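Local coordinates for DegQ (Legionella fallonii, PDB 3PV5), which is an HtrA-family serine protease that self-compartmentalises into large 12-meric assemblies and probably degrades or chaperones misfolded proteins, at residues I306-D311 with K334-R339; F263-T268 with G283-Q288; L148-F153 with S178-S183; I91-H96 with D126-K131; I217-A222 with I237-V242. All coordinates share one frame; numbering follows the deposited sequence.

In the fold
Followed from the N terminus, the five contacts close one after another, and none nests in or crosses another. Interaction 4 comes first, pairing strands 90-93 and 127-131 of the first barrel. Interaction 3 follows, setting the loop before strand 153-157 against the end of strand 172-179. Interaction 5 closes the 14-residue connection between its segments in the second barrel and leads into helix 239-252, whose Val242 packs on Leu127 and Ile92 of interaction 4. Interactions 2 and 1 lie in the first PDZ domain, sharing one sheet through neighbouring strands 284-289 and 305-309. Interactions 2 and 3 touch where His266 packs on Arg182, so protease and PDZ domains meet there.

Interaction 1 (I306-D311 with K334-R339); sequences ITQIND and KIIVER
Ile306 and Ile335 meet methyl to methyl across two antiparallel strands of the first PDZ domain, 305-309 and 332-339, whose pairing contains a classic beta bulge. The CG2 atoms of Ile306 and Ile335 lie 3.9 Å apart. Ile306 crosses both Ile335 and Val337 obliquely, its CG1 also 4.1 Å from Val337 CG2. Ile309 joins this apolar face, where it packs against Val320 and Ile324 of helix 317-325. Beta-branched residues suit such a place: they favour extended backbones and present short, broad surfaces to the core.

The opposite face is more polar. Here Gln308 and Ile336 run side by side and point the same way, with 3.7 Å between Gln308 CB and Ile336 CB, so the aliphatic part of the glutamine lies along the isoleucine. The bulge sets both Thr307 and Gln308 against Ile336. Thr307 N donates an almost straight bond to Ile336 O (2.7 Å, 177° at the hydrogen), while Gln308 N reaches the same oxygen only weakly. With OG1 placed between its backbone N and carbonyl carbon (chi1 56°), Thr307 adds a further weak hydroxyl bond to Ile336 O. In return Ile336 N is held by Gln308 O.

Where the first strand ends, Asn310 turns the chain with a positive phi, a backbone conformation unusual for any residue but glycine. Its backbone N donates to Lys334 O, and its side-chain amide oxygen stands in for its own main-chain carbonyl: Asn310 OD1 accepts Lys334 N at 2.8 Å.

Interaction 2 (F263-T268 with G283-Q288); sequences FVQHLT and GALVSQ
Phe263 and Ser287 are joined at a classic beta bulge, where Phe263 O accepts a sound bond from Ser287 N (2.9 Å). Two weaker donors converge on that oxygen, Gln288 N and the hydroxyl of Ser287, whose small side chain places OG between its own backbone N and carbonyl carbon (chi1 51°). Phe263 N is satisfied by Gln288 O. Further along, the main chains of Gln265 and Leu285 bond in both directions; the shorter, from Gln265 N to Leu285 O, is 2.6 Å.

Gln288 runs alongside Phe263 with NE2 3.8 Å above the plane of the Phe263 ring, over its centre, but finds its bonds on the second subunit: NE2 donates to Pro443 O and OE1 is hydrogen-bonded to Ser445 OG. Gln265 OE1 likewise accepts Tyr447 N of that subunit, and Ser287 O accepts Gln438 NE2 of the same neighbour. Long amides thus suit this edge, since their methylenes pack locally, as Gln265 CG does 3.8 Å from Leu285 CD2, while their ends bridge to another chain.

Val264 CG2 and Ala284 CB touch at 3.5 Å against helix 317-325, Leu267 and Leu285 face helix 269-275, and Val286 packs on Ile306 of the adjoining strand 305-309.

Interaction 3 (L148-F153 with S178-S183); sequences LEVGDF and SALKRS
A type II beta turn running from Glu149 to Asp152 brings Val150 against the end of strand 172-179 and Leu180 just beyond it. Val150 lays both methyls against the backbone: CG1 lies 3.9 Å from Ser178 O, and CG2 sits at the same distance from Ala179 CA. Its CG2 also touches Leu180 CG. With CG anti to its carbonyl carbon (chi1 -61°), Leu180 directs both terminal methyls at Leu148 O, the nearer being Leu180 CD2 at 3.6 Å from Leu148 O. The same methyl brushes Leu148 CB. No hydrogen bond crosses this contact, which rests on aliphatic groups packed against backbone and against one another.

The place is the rim of the second barrel of the trypsin fold, where the loop before strand 153-157 runs beside strand 172-179; Ser178 and Ala179 form a classic bulge there opposite Gln195. Gly151 takes the third position of the turn with a positive phi (107°), at which a beta carbon would press on the preceding carbonyl oxygen. Asp152 N closes the turn on Glu149 O, and the aspartate suits its position because Asp152 OD2 folds back to accept Glu149 N at 2.9 Å, the donor standing above the carboxylate plane. Its other oxygen, OD1, bonds Ser20 OG of the third subunit, so the carboxylate connects the turn to a neighbouring chain.

Interaction 4 (I91-H96 with D126-K131); sequences IITNDH and DLAVLK
Asp126 O is gripped by two donors from the facing segment: Asp95 N at 3.1 Å, which comes from well above the carbonyl plane, and, more weakly, Asn94 ND2. The carboxylate of Asp126 carries the grip to His96. A chi1 of -155° swings this carboxylate away from its own amide nitrogen, and both oxygens use their syn lone pairs, Asp126 OD1 accepting His96 N at 2.9 Å and Asp126 OD2 accepting His96 ND1 at 2.6 Å. The latter bond is fairly straight, 163° at the hydrogen, and OD2 lies 7° from the ring plane, although ring and carboxylate planes are turned well apart. The bond from His96 N steadies the carboxylate, and that from ND1 holds the ring, with NE2 directed to Ser205 OG, to which it is hydrogen-bonded.

This arrangement matches the Ser-His-Asp triad of the trypsin fold, in which the histidine and aspartate come from the first barrel; His96, Asp126 and Ser205 are therefore probably the catalytic residues. Strands 90-93 and 127-131 of that barrel hold the pair in place as an antiparallel ladder, Ile91 bonding Leu130 both ways and Thr93 likewise Ala128.

The side chains on the ladder are suited to burial. Ile91 CB faces Leu130 CB at 4.1 Å, and Thr93 CG2 touches Leu130 CD1 while its hydroxyl bonds Ser80 O. On the other face Ile92 CG2 meets Leu127 CD2 at 4.0 Å, against Val242 of helix 239-252. The small Ala128 lets the start of helix 95-98 come close, its CB 3.9 Å from Asp95 CA.

Interaction 5 (I217-A222 with I237-V242); sequences IGINTA and IPINMV
Ile219 and Ile237 pair directly, their backbones bonding in both directions. Ile237 N reaches Ile219 O at 2.7 Å, almost straight at the hydrogen (172°), and Ile219 N returns a bond to Ile237 O. Beside them Gly218 CA approaches Ile237 O to 3.1 Å; a side chain here would collide with that oxygen, which is why glycine fits.

Ile219 is the apolar centre. Its CG1, anti to the carbonyl carbon, lies 4.0 Å from Val242 CG2, the two side chains crossing at about a right angle. The tip of Ile239 reaches the same carbon, its CD1 being 4.1 Å from Ile219 CG1. At the other end Thr221 CG2 rests 3.9 Å from Ile237 CG1, because Thr221 carries OG1 anti to its backbone N (chi1 176°) and keeps the methyl for the isoleucine.

The next shell fixes these groups. Ile239 N, the first amide of helix 239-252, donates to Ile217 O at 2.9 Å from well above the carbonyl plane, so the strand backbone engages the helix start. Pro238 occupies the N-cap position and, lacking an amide hydrogen, suits the switch from strand to helix. Ile217 and Gly218 form a classic beta bulge opposite Leu209 of strand 208-211. Farther out Val242 and Ile237 pack on Leu127 of the first barrel, and Thr221 touches His96 and Asp126. The whole is typical of the trypsin fold: the last strands of the second barrel, leading to a closing helix, beside the probable catalytic triad between the barrels.

Interaction 1 (I306-D311 with K334-R339)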
# COMPACT_ATOMS: atom_id res chain seq x y z
N ILE A 306 56.24 -1.04 -26.27
CA ILE A 306 56.71 0.33 -26.09
C ILE A 306 57.55 0.45 -24.83
O ILE A 306 57.12 -0.02 -23.79
CB ILE A 306 55.57 1.31 -26.04
CG1 ILE A 306 54.86 1.35 -27.36
CG2 ILE A 306 56.11 2.68 -25.81
CD1 ILE A 306 53.56 2.01 -27.27
N THR A 307 58.75 1.04 -24.94
CA THR A 307 59.67 1.15 -23.78
C THR A 307 60.04 2.55 -23.37
O THR A 307 60.49 2.78 -22.24
CB THR A 307 60.99 0.42 -24.00
OG1 THR A 307 61.63 0.90 -25.19
CG2 THR A 307 60.76 -1.09 -24.04
N GLN A 308 59.84 3.49 -24.26
CA GLN A 308 60.12 4.85 -23.98
C GLN A 308 59.19 5.66 -24.86
O GLN A 308 59.04 5.38 -26.03
CB GLN A 308 61.59 5.16 -24.34
CG GLN A 308 62.21 6.34 -23.55
CD GLN A 308 63.59 6.75 -24.05
OE1 GLN A 308 63.83 7.93 -24.37
NE2 GLN A 308 64.49 5.80 -24.15
N ILE A 309 58.56 6.67 -24.27
CA ILE A 309 57.94 7.71 -25.04
C ILE A 309 58.59 9.05 -24.62
O ILE A 309 58.82 9.33 -23.42
CB ILE A 309 56.41 7.74 -24.84
CG1 ILE A 309 55.80 6.47 -25.41
CG2 ILE A 309 55.78 8.93 -25.57
CD1 ILE A 309 54.31 6.40 -25.26
N ASN A 310 58.89 9.86 -25.64
CA ASN A 310 59.70 11.04 -25.46
C ASN A 310 60.77 10.82 -24.39
O ASN A 310 61.66 9.97 -24.56
CB ASN A 310 58.80 12.25 -25.16
CG ASN A 310 57.93 12.62 -26.33
OD1 ASN A 310 58.30 12.40 -27.49
ND2 ASN A 310 56.77 13.16 -26.04
N ASP A 311 60.67 11.52 -23.27
CA ASP A 311 61.71 11.42 -22.25
C ASP A 311 61.38 10.41 -21.17
O ASP A 311 62.22 10.18 -20.28
CB ASP A 311 61.99 12.81 -21.65
CG ASP A 311 62.89 13.67 -22.54
OD1 ASP A 311 63.68 13.07 -23.35
OD2 ASP A 311 62.80 14.93 -22.41
N LYS A 334 58.31 10.88 -29.81
CA LYS A 334 59.30 9.82 -30.00
C LYS A 334 58.72 8.61 -29.32
O LYS A 334 58.34 8.68 -28.14
CB LYS A 334 60.67 10.17 -29.35
CG LYS A 334 61.87 9.60 -30.12
CD LYS A 334 63.13 9.20 -29.25
CE LYS A 334 63.46 10.19 -28.14
NZ LYS A 334 62.64 9.96 -26.89
N ILE A 335 58.65 7.50 -30.05
CA ILE A 335 58.24 6.24 -29.43
C ILE A 335 59.32 5.18 -29.63
O ILE A 335 59.62 4.80 -30.76
CB ILE A 335 56.92 5.74 -30.01
CG1 ILE A 335 55.84 6.83 -29.90
CG2 ILE A 335 56.46 4.47 -29.29
CD1 ILE A 335 54.76 6.68 -30.92
N ILE A 336 59.91 4.72 -28.55
CA ILE A 336 60.84 3.61 -28.67
C ILE A 336 60.16 2.29 -28.34
O ILE A 336 59.49 2.14 -27.33
CB ILE A 336 62.06 3.80 -27.79
CG1 ILE A 336 62.78 5.10 -28.20
CG2 ILE A 336 63.01 2.56 -27.92
CD1 ILE A 336 64.12 5.30 -27.48
N VAL A 337 60.43 1.32 -29.20
CA VAL A 337 59.69 0.11 -29.29
C VAL A 337 60.64 -1.05 -29.33
O VAL A 337 61.73 -0.95 -29.89
CB VAL A 337 58.93 0.13 -30.63
CG1 VAL A 337 59.27 -1.07 -31.53
CG2 VAL A 337 57.45 0.31 -30.39
N GLU A 338 60.21 -2.19 -28.79
CA GLU A 338 60.93 -3.40 -29.08
C GLU A 338 60.05 -4.33 -29.95
O GLU A 338 58.85 -4.47 -29.71
CB GLU A 338 61.36 -4.03 -27.78
CG GLU A 338 62.34 -5.13 -27.97
CD GLU A 338 63.76 -4.83 -27.55
OE1 GLU A 338 64.08 -3.71 -27.12
OE2 GLU A 338 64.56 -5.77 -27.64
N ARG A 339 60.64 -4.93 -30.99
CA ARG A 339 59.90 -5.77 -31.92
C ARG A 339 60.71 -7.03 -32.20
O ARG A 339 61.79 -6.97 -32.81
CB ARG A 339 59.58 -4.99 -33.21
CG ARG A 339 58.86 -5.83 -34.28
CD ARG A 339 58.64 -5.06 -35.59
NE ARG A 339 57.86 -3.85 -35.39
CZ ARG A 339 57.70 -2.84 -36.27
NH1 ARG A 339 58.26 -2.86 -37.48
NH2 ARG A 339 56.99 -1.78 -35.91

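Interaction 2 (F263-T268 with G283-Q288)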
# COMPACT_ATOMS: atom_id res chain seq x y z
N PHE A 263 46.18 1.38 -28.99
CA PHE A 263 45.66 0.65 -27.83
C PHE A 263 46.75 -0.22 -27.23
O PHE A 263 47.41 -0.97 -27.94
CB PHE A 263 44.46 -0.23 -28.19
CG PHE A 263 43.16 0.55 -28.36
CD1 PHE A 263 43.15 1.81 -29.03
CD2 PHE A 263 41.96 0.03 -27.85
CE1 PHE A 263 41.94 2.54 -29.20
CE2 PHE A 263 40.73 0.74 -28.01
CZ PHE A 263 40.72 2.00 -28.69
N VAL A 264 46.89 -0.16 -25.91
CA VAL A 264 48.02 -0.77 -25.21
C VAL A 264 47.51 -1.74 -24.12
O VAL A 264 46.37 -1.62 -23.72
CB VAL A 264 48.85 0.39 -24.62
CG1 VAL A 264 48.44 0.69 -23.19
CG2 VAL A 264 50.26 0.12 -24.74
N GLN A 265 48.30 -2.75 -23.72
CA GLN A 265 47.90 -3.69 -22.65
C GLN A 265 49.01 -3.99 -21.65
O GLN A 265 50.17 -3.86 -21.97
CB GLN A 265 47.21 -5.00 -23.18
CG GLN A 265 48.12 -6.23 -23.44
CD GLN A 265 47.42 -7.40 -24.09
OE1 GLN A 265 47.19 -7.35 -25.30
NE2 GLN A 265 47.05 -8.49 -23.28
N HIS A 266 48.66 -4.33 -20.43
CA HIS A 266 49.69 -4.67 -19.46
C HIS A 266 50.53 -5.83 -19.95
O HIS A 266 49.97 -6.90 -20.25
CB HIS A 266 49.11 -5.03 -18.09
CG HIS A 266 50.17 -5.22 -17.07
ND1 HIS A 266 50.28 -6.37 -16.30
CD2 HIS A 266 51.23 -4.44 -16.73
CE1 HIS A 266 51.37 -6.28 -15.55
NE2 HIS A 266 51.96 -5.11 -15.78
N LEU A 267 51.87 -5.64 -20.03
CA LEU A 267 52.78 -6.74 -20.33
C LEU A 267 53.08 -7.58 -19.07
O LEU A 267 53.98 -7.25 -18.29
CB LEU A 267 54.09 -6.22 -20.93
CG LEU A 267 55.09 -7.30 -21.40
CD1 LEU A 267 54.58 -7.88 -22.75
CD2 LEU A 267 56.55 -6.78 -21.54
N THR A 268 52.38 -8.69 -18.90
CA THR A 268 52.63 -9.57 -17.74
C THR A 268 53.92 -10.37 -17.97
O THR A 268 54.41 -10.49 -19.09
CB THR A 268 51.49 -10.61 -17.56
OG1 THR A 268 51.39 -11.36 -18.78
CG2 THR A 268 50.12 -9.95 -17.22
N GLY A 283 57.59 -2.80 -20.15
CA GLY A 283 57.17 -2.13 -21.36
C GLY A 283 55.67 -2.25 -21.48
O GLY A 283 55.01 -2.89 -20.62
N ALA A 284 55.15 -1.61 -22.53
CA ALA A 284 53.72 -1.59 -22.76
C ALA A 284 53.43 -2.31 -24.07
O ALA A 284 54.02 -1.97 -25.09
CB ALA A 284 53.19 -0.18 -22.81
N LEU A 285 52.51 -3.29 -24.03
CA LEU A 285 52.23 -4.14 -25.17
C LEU A 285 51.21 -3.43 -26.02
O LEU A 285 50.15 -3.02 -25.54
CB LEU A 285 51.75 -5.50 -24.70
CG LEU A 285 51.43 -6.57 -25.76
CD1 LEU A 285 52.53 -6.74 -26.82
CD2 LEU A 285 51.09 -7.93 -25.07
N VAL A 286 51.53 -3.26 -27.29
CA VAL A 286 50.58 -2.72 -28.22
C VAL A 286 49.66 -3.86 -28.67
O VAL A 286 50.12 -4.85 -29.31
CB VAL A 286 51.27 -2.16 -29.51
CG1 VAL A 286 50.16 -1.76 -30.58
CG2 VAL A 286 52.19 -1.03 -29.20
N SER A 287 48.38 -3.71 -28.41
CA SER A 287 47.37 -4.72 -28.74
C SER A 287 46.68 -4.45 -30.06
O SER A 287 46.16 -5.38 -30.69
CB SER A 287 46.32 -4.83 -27.64
OG SER A 287 45.79 -3.56 -27.30
N GLN A 288 46.70 -3.20 -30.51
CA GLN A 288 46.09 -2.86 -31.78
C GLN A 288 46.58 -1.51 -32.29
O GLN A 288 46.80 -0.61 -31.52
CB GLN A 288 44.54 -2.88 -31.63
CG GLN A 288 43.76 -1.54 -31.80
CD GLN A 288 42.23 -1.70 -31.73
OE1 GLN A 288 41.70 -2.82 -31.65
NE2 GLN A 288 41.51 -0.57 -31.79

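Interaction 3 (L148-F153 with S178-S183)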
# COMPACT_ATOMS: atom_id res chain seq x y z
N LEU A 148 56.00 5.23 -6.17
CA LEU A 148 55.21 4.63 -5.10
C LEU A 148 55.13 3.13 -5.14
O LEU A 148 54.96 2.55 -6.21
CB LEU A 148 53.77 5.10 -5.22
CG LEU A 148 53.45 6.43 -4.57
CD1 LEU A 148 51.99 6.70 -4.84
CD2 LEU A 148 53.78 6.42 -3.00
N GLU A 149 55.16 2.50 -3.96
CA GLU A 149 54.90 1.07 -3.83
C GLU A 149 53.86 0.72 -2.79
O GLU A 149 53.74 1.36 -1.72
CB GLU A 149 56.15 0.34 -3.45
CG GLU A 149 57.37 0.71 -4.26
CD GLU A 149 58.41 -0.32 -4.09
OE1 GLU A 149 59.40 -0.08 -3.37
OE2 GLU A 149 58.16 -1.43 -4.61
N VAL A 150 53.13 -0.35 -3.11
CA VAL A 150 52.21 -1.00 -2.19
C VAL A 150 52.98 -1.26 -0.95
O VAL A 150 54.08 -1.80 -1.04
CB VAL A 150 51.75 -2.28 -2.78
CG1 VAL A 150 51.02 -3.15 -1.70
CG2 VAL A 150 50.88 -1.95 -3.94
N GLY A 151 52.46 -0.77 0.17
CA GLY A 151 53.17 -0.88 1.44
C GLY A 151 53.78 0.38 2.00
O GLY A 151 54.11 0.42 3.16
N ASP A 152 53.94 1.42 1.20
CA ASP A 152 54.46 2.70 1.70
C ASP A 152 53.38 3.36 2.55
O ASP A 152 52.18 3.30 2.26
CB ASP A 152 54.79 3.64 0.53
CG ASP A 152 56.06 3.21 -0.29
OD1 ASP A 152 57.01 2.57 0.23
OD2 ASP A 152 56.10 3.56 -1.48
N PHE A 153 53.83 3.98 3.62
CA PHE A 153 52.94 4.71 4.47
C PHE A 153 52.61 6.05 3.88
O PHE A 153 53.50 6.74 3.39
CB PHE A 153 53.57 4.91 5.84
CG PHE A 153 53.77 3.63 6.57
CD1 PHE A 153 55.04 3.16 6.85
CD2 PHE A 153 52.67 2.91 6.99
CE1 PHE A 153 55.22 1.91 7.55
CE2 PHE A 153 52.82 1.68 7.70
CZ PHE A 153 54.09 1.18 7.98
N SER A 178 47.52 0.59 -0.87
CA SER A 178 47.03 -0.80 -0.96
C SER A 178 47.18 -1.41 -2.35
O SER A 178 47.22 -2.62 -2.43
CB SER A 178 45.50 -1.01 -0.73
OG SER A 178 44.93 -0.08 0.10
N ALA A 179 47.03 -0.59 -3.38
CA ALA A 179 47.19 -1.02 -4.78
C ALA A 179 47.50 0.18 -5.71
O ALA A 179 46.94 1.25 -5.55
CB ALA A 179 45.94 -1.75 -5.30
N LEU A 180 48.38 -0.04 -6.68
CA LEU A 180 48.74 0.97 -7.64
C LEU A 180 47.75 1.08 -8.75
O LEU A 180 47.02 0.16 -9.04
CB LEU A 180 50.11 0.68 -8.22
CG LEU A 180 51.25 0.65 -7.21
CD1 LEU A 180 52.55 0.35 -7.98
CD2 LEU A 180 51.38 1.90 -6.39
N LYS A 181 47.71 2.26 -9.35
CA LYS A 181 46.76 2.60 -10.40
C LYS A 181 46.91 1.58 -11.54
O LYS A 181 48.04 1.10 -11.81
CB LYS A 181 46.98 4.05 -10.92
CG LYS A 181 46.39 4.37 -12.33
CD LYS A 181 46.22 5.85 -12.52
CE LYS A 181 45.58 6.21 -13.87
NZ LYS A 181 45.66 7.69 -14.11
N ARG A 182 45.80 1.27 -12.21
CA ARG A 182 45.81 0.20 -13.20
C ARG A 182 44.81 0.33 -14.38
O ARG A 182 44.39 -0.70 -14.95
CB ARG A 182 45.62 -1.16 -12.46
CG ARG A 182 46.94 -1.84 -12.11
CD ARG A 182 47.73 -2.23 -13.39
NE ARG A 182 47.81 -3.68 -13.60
CZ ARG A 182 46.88 -4.44 -14.20
NH1 ARG A 182 45.75 -3.91 -14.67
NH2 ARG A 182 47.08 -5.74 -14.31
N SER A 183 44.47 1.56 -14.78
CA SER A 183 43.47 1.72 -15.86
C SER A 183 44.07 1.41 -17.24
O SER A 183 43.40 1.57 -18.26
CB SER A 183 42.85 3.13 -15.85
OG SER A 183 41.65 3.17 -15.03

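Interaction 4 (I91-H96 with D126-K131)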
# COMPACT_ATOMS: atom_id res chain seq x y z
N ILE A 91 46.03 26.72 -6.96
CA ILE A 91 45.47 25.63 -6.22
C ILE A 91 44.90 24.49 -7.12
O ILE A 91 44.16 24.76 -8.12
CB ILE A 91 44.34 26.16 -5.34
CG1 ILE A 91 44.89 27.09 -4.20
CG2 ILE A 91 43.60 25.04 -4.73
CD1 ILE A 91 43.81 28.06 -3.57
N ILE A 92 45.11 23.23 -6.71
CA ILE A 92 44.45 22.07 -7.38
C ILE A 92 43.31 21.50 -6.53
O ILE A 92 43.46 21.25 -5.34
CB ILE A 92 45.51 21.01 -7.80
CG1 ILE A 92 46.44 21.66 -8.83
CG2 ILE A 92 44.91 19.78 -8.52
CD1 ILE A 92 47.82 21.14 -8.83
N THR A 93 42.15 21.30 -7.13
CA THR A 93 41.13 20.48 -6.54
C THR A 93 40.60 19.50 -7.65
O THR A 93 41.18 19.45 -8.72
CB THR A 93 40.03 21.37 -5.96
OG1 THR A 93 39.02 20.58 -5.34
CG2 THR A 93 39.36 22.24 -7.05
N ASN A 94 39.52 18.75 -7.37
CA ASN A 94 38.83 17.95 -8.39
C ASN A 94 37.81 18.77 -9.17
O ASN A 94 37.09 19.60 -8.60
CB ASN A 94 38.02 16.77 -7.81
CG ASN A 94 38.83 15.85 -6.88
OD1 ASN A 94 38.39 15.54 -5.80
ND2 ASN A 94 40.01 15.44 -7.30
N ASP A 95 37.63 18.42 -10.45
CA ASP A 95 36.67 19.03 -11.29
C ASP A 95 35.33 18.90 -10.72
O ASP A 95 34.54 19.86 -10.80
CB ASP A 95 36.68 18.48 -12.73
CG ASP A 95 35.86 19.34 -13.69
OD1 ASP A 95 34.79 18.88 -14.12
OD2 ASP A 95 36.23 20.51 -13.92
N HIS A 96 35.03 17.74 -10.14
CA HIS A 96 33.66 17.57 -9.64
C HIS A 96 33.41 18.46 -8.40
O HIS A 96 32.26 18.68 -8.05
CB HIS A 96 33.33 16.11 -9.35
CG HIS A 96 33.92 15.59 -8.07
ND1 HIS A 96 35.07 14.83 -8.04
CD2 HIS A 96 33.51 15.71 -6.78
CE1 HIS A 96 35.35 14.51 -6.79
NE2 HIS A 96 34.43 15.05 -6.00
N ASP A 126 39.27 14.33 -13.84
CA ASP A 126 38.69 14.92 -12.61
C ASP A 126 39.53 15.95 -11.83
O ASP A 126 39.57 15.95 -10.60
CB ASP A 126 38.15 13.86 -11.65
CG ASP A 126 37.07 14.42 -10.76
OD1 ASP A 126 36.81 15.63 -10.94
OD2 ASP A 126 36.47 13.73 -9.91
N LEU A 127 40.19 16.83 -12.56
CA LEU A 127 41.04 17.85 -11.98
C LEU A 127 40.56 19.25 -12.39
O LEU A 127 39.87 19.42 -13.39
CB LEU A 127 42.46 17.59 -12.42
CG LEU A 127 43.15 16.35 -11.85
CD1 LEU A 127 44.48 16.07 -12.58
CD2 LEU A 127 43.43 16.54 -10.36
N ALA A 128 40.88 20.26 -11.56
CA ALA A 128 40.54 21.66 -11.82
C ALA A 128 41.56 22.53 -11.13
O ALA A 128 42.05 22.17 -10.07
CB ALA A 128 39.25 21.98 -11.42
N VAL A 129 41.99 23.59 -11.83
CA VAL A 129 43.04 24.47 -11.35
C VAL A 129 42.43 25.81 -11.01
O VAL A 129 41.55 26.35 -11.78
CB VAL A 129 44.10 24.70 -12.41
CG1 VAL A 129 45.09 25.74 -11.90
CG2 VAL A 129 44.81 23.35 -12.81
N LEU A 130 42.85 26.36 -9.86
CA LEU A 130 42.25 27.60 -9.33
C LEU A 130 43.32 28.62 -9.02
O LEU A 130 44.47 28.27 -8.68
CB LEU A 130 41.52 27.31 -8.04
CG LEU A 130 40.29 26.40 -8.03
CD1 LEU A 130 39.75 26.29 -6.54
CD2 LEU A 130 39.27 26.94 -8.97
N LYS A 131 42.95 29.89 -9.11
CA LYS A 131 43.83 31.01 -8.71
C LYS A 131 43.19 31.79 -7.62
O LYS A 131 42.00 32.06 -7.65
CB LYS A 131 44.13 31.97 -9.87
CG LYS A 131 45.46 32.72 -9.69
CD LYS A 131 46.17 33.00 -11.03
CE LYS A 131 47.49 33.88 -10.86
NZ LYS A 131 47.39 34.80 -9.63

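Interaction 5 (I217-A222 with I237-V242)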
# COMPACT_ATOMS: atom_id res chain seq x y z
N ILE A 217 52.19 13.16 -3.27
CA ILE A 217 52.21 12.03 -4.21
C ILE A 217 50.89 11.84 -4.95
O ILE A 217 50.84 11.20 -5.99
CB ILE A 217 52.84 10.80 -3.54
CG1 ILE A 217 52.10 10.28 -2.30
CG2 ILE A 217 54.26 11.18 -3.08
CD1 ILE A 217 50.73 10.11 -2.57
N GLY A 218 49.84 12.54 -4.54
CA GLY A 218 48.59 12.54 -5.30
C GLY A 218 47.55 13.48 -4.72
O GLY A 218 47.79 14.13 -3.71
N ILE A 219 46.39 13.51 -5.33
CA ILE A 219 45.33 14.37 -5.01
C ILE A 219 44.11 13.55 -4.80
O ILE A 219 43.78 12.78 -5.68
CB ILE A 219 45.05 15.36 -6.23
CG1 ILE A 219 46.20 16.39 -6.31
CG2 ILE A 219 43.74 16.03 -6.07
CD1 ILE A 219 46.34 17.29 -5.08
N ASN A 220 43.41 13.72 -3.66
CA ASN A 220 42.49 12.70 -3.20
C ASN A 220 41.24 12.74 -4.01
O ASN A 220 40.80 13.81 -4.40
CB ASN A 220 42.07 12.89 -1.70
CG ASN A 220 43.22 13.01 -0.74
OD1 ASN A 220 43.21 13.87 0.18
ND2 ASN A 220 44.16 12.14 -0.85
N THR A 221 40.52 11.63 -4.10
CA THR A 221 39.19 11.79 -4.68
C THR A 221 38.19 10.84 -4.07
O THR A 221 38.57 9.80 -3.67
CB THR A 221 39.22 11.69 -6.27
OG1 THR A 221 37.87 11.76 -6.74
CG2 THR A 221 39.83 10.40 -6.74
N ALA A 222 36.91 11.19 -4.00
CA ALA A 222 35.91 10.34 -3.27
C ALA A 222 34.78 9.74 -4.08
O ALA A 222 33.71 10.32 -4.12
CB ALA A 222 35.26 11.16 -2.09
N ILE A 237 44.51 10.65 -7.22
CA ILE A 237 44.92 10.89 -8.58
C ILE A 237 46.40 11.19 -8.47
O ILE A 237 46.78 12.03 -7.71
CB ILE A 237 44.16 12.00 -9.17
CG1 ILE A 237 42.69 11.68 -9.14
CG2 ILE A 237 44.60 12.23 -10.68
CD1 ILE A 237 41.85 12.91 -9.40
N PRO A 238 47.25 10.41 -9.14
CA PRO A 238 48.71 10.51 -8.92
C PRO A 238 49.31 11.84 -9.36
O PRO A 238 48.89 12.42 -10.32
CB PRO A 238 49.31 9.35 -9.74
CG PRO A 238 48.25 8.93 -10.66
CD PRO A 238 46.91 9.31 -10.07
N ILE A 239 50.32 12.29 -8.65
CA ILE A 239 50.73 13.68 -8.78
C ILE A 239 51.42 13.95 -10.13
O ILE A 239 51.17 14.99 -10.73
CB ILE A 239 51.57 14.10 -7.61
CG1 ILE A 239 51.62 15.63 -7.54
CG2 ILE A 239 52.92 13.45 -7.65
CD1 ILE A 239 50.22 16.34 -7.33
N ASN A 240 52.20 12.98 -10.63
CA ASN A 240 52.81 13.11 -11.97
C ASN A 240 51.76 13.47 -13.01
O ASN A 240 51.96 14.36 -13.78
CB ASN A 240 53.59 11.86 -12.35
CG ASN A 240 54.79 11.67 -11.53
OD1 ASN A 240 55.63 10.79 -11.79
ND2 ASN A 240 54.92 12.48 -10.51
N MET A 241 50.62 12.84 -13.01
CA MET A 241 49.63 13.19 -14.00
C MET A 241 49.11 14.60 -13.69
O MET A 241 48.71 15.35 -14.58
CB MET A 241 48.48 12.16 -13.97
CG MET A 241 47.34 12.35 -14.99
SD MET A 241 45.78 11.41 -14.65
CE MET A 241 45.26 12.18 -13.15
N VAL A 242 49.00 14.93 -12.41
CA VAL A 242 48.34 16.18 -12.02
C VAL A 242 49.20 17.35 -12.51
O VAL A 242 48.69 18.27 -13.05
CB VAL A 242 48.10 16.27 -10.50
CG1 VAL A 242 47.68 17.69 -10.09
CG2 VAL A 242 47.00 15.32 -10.12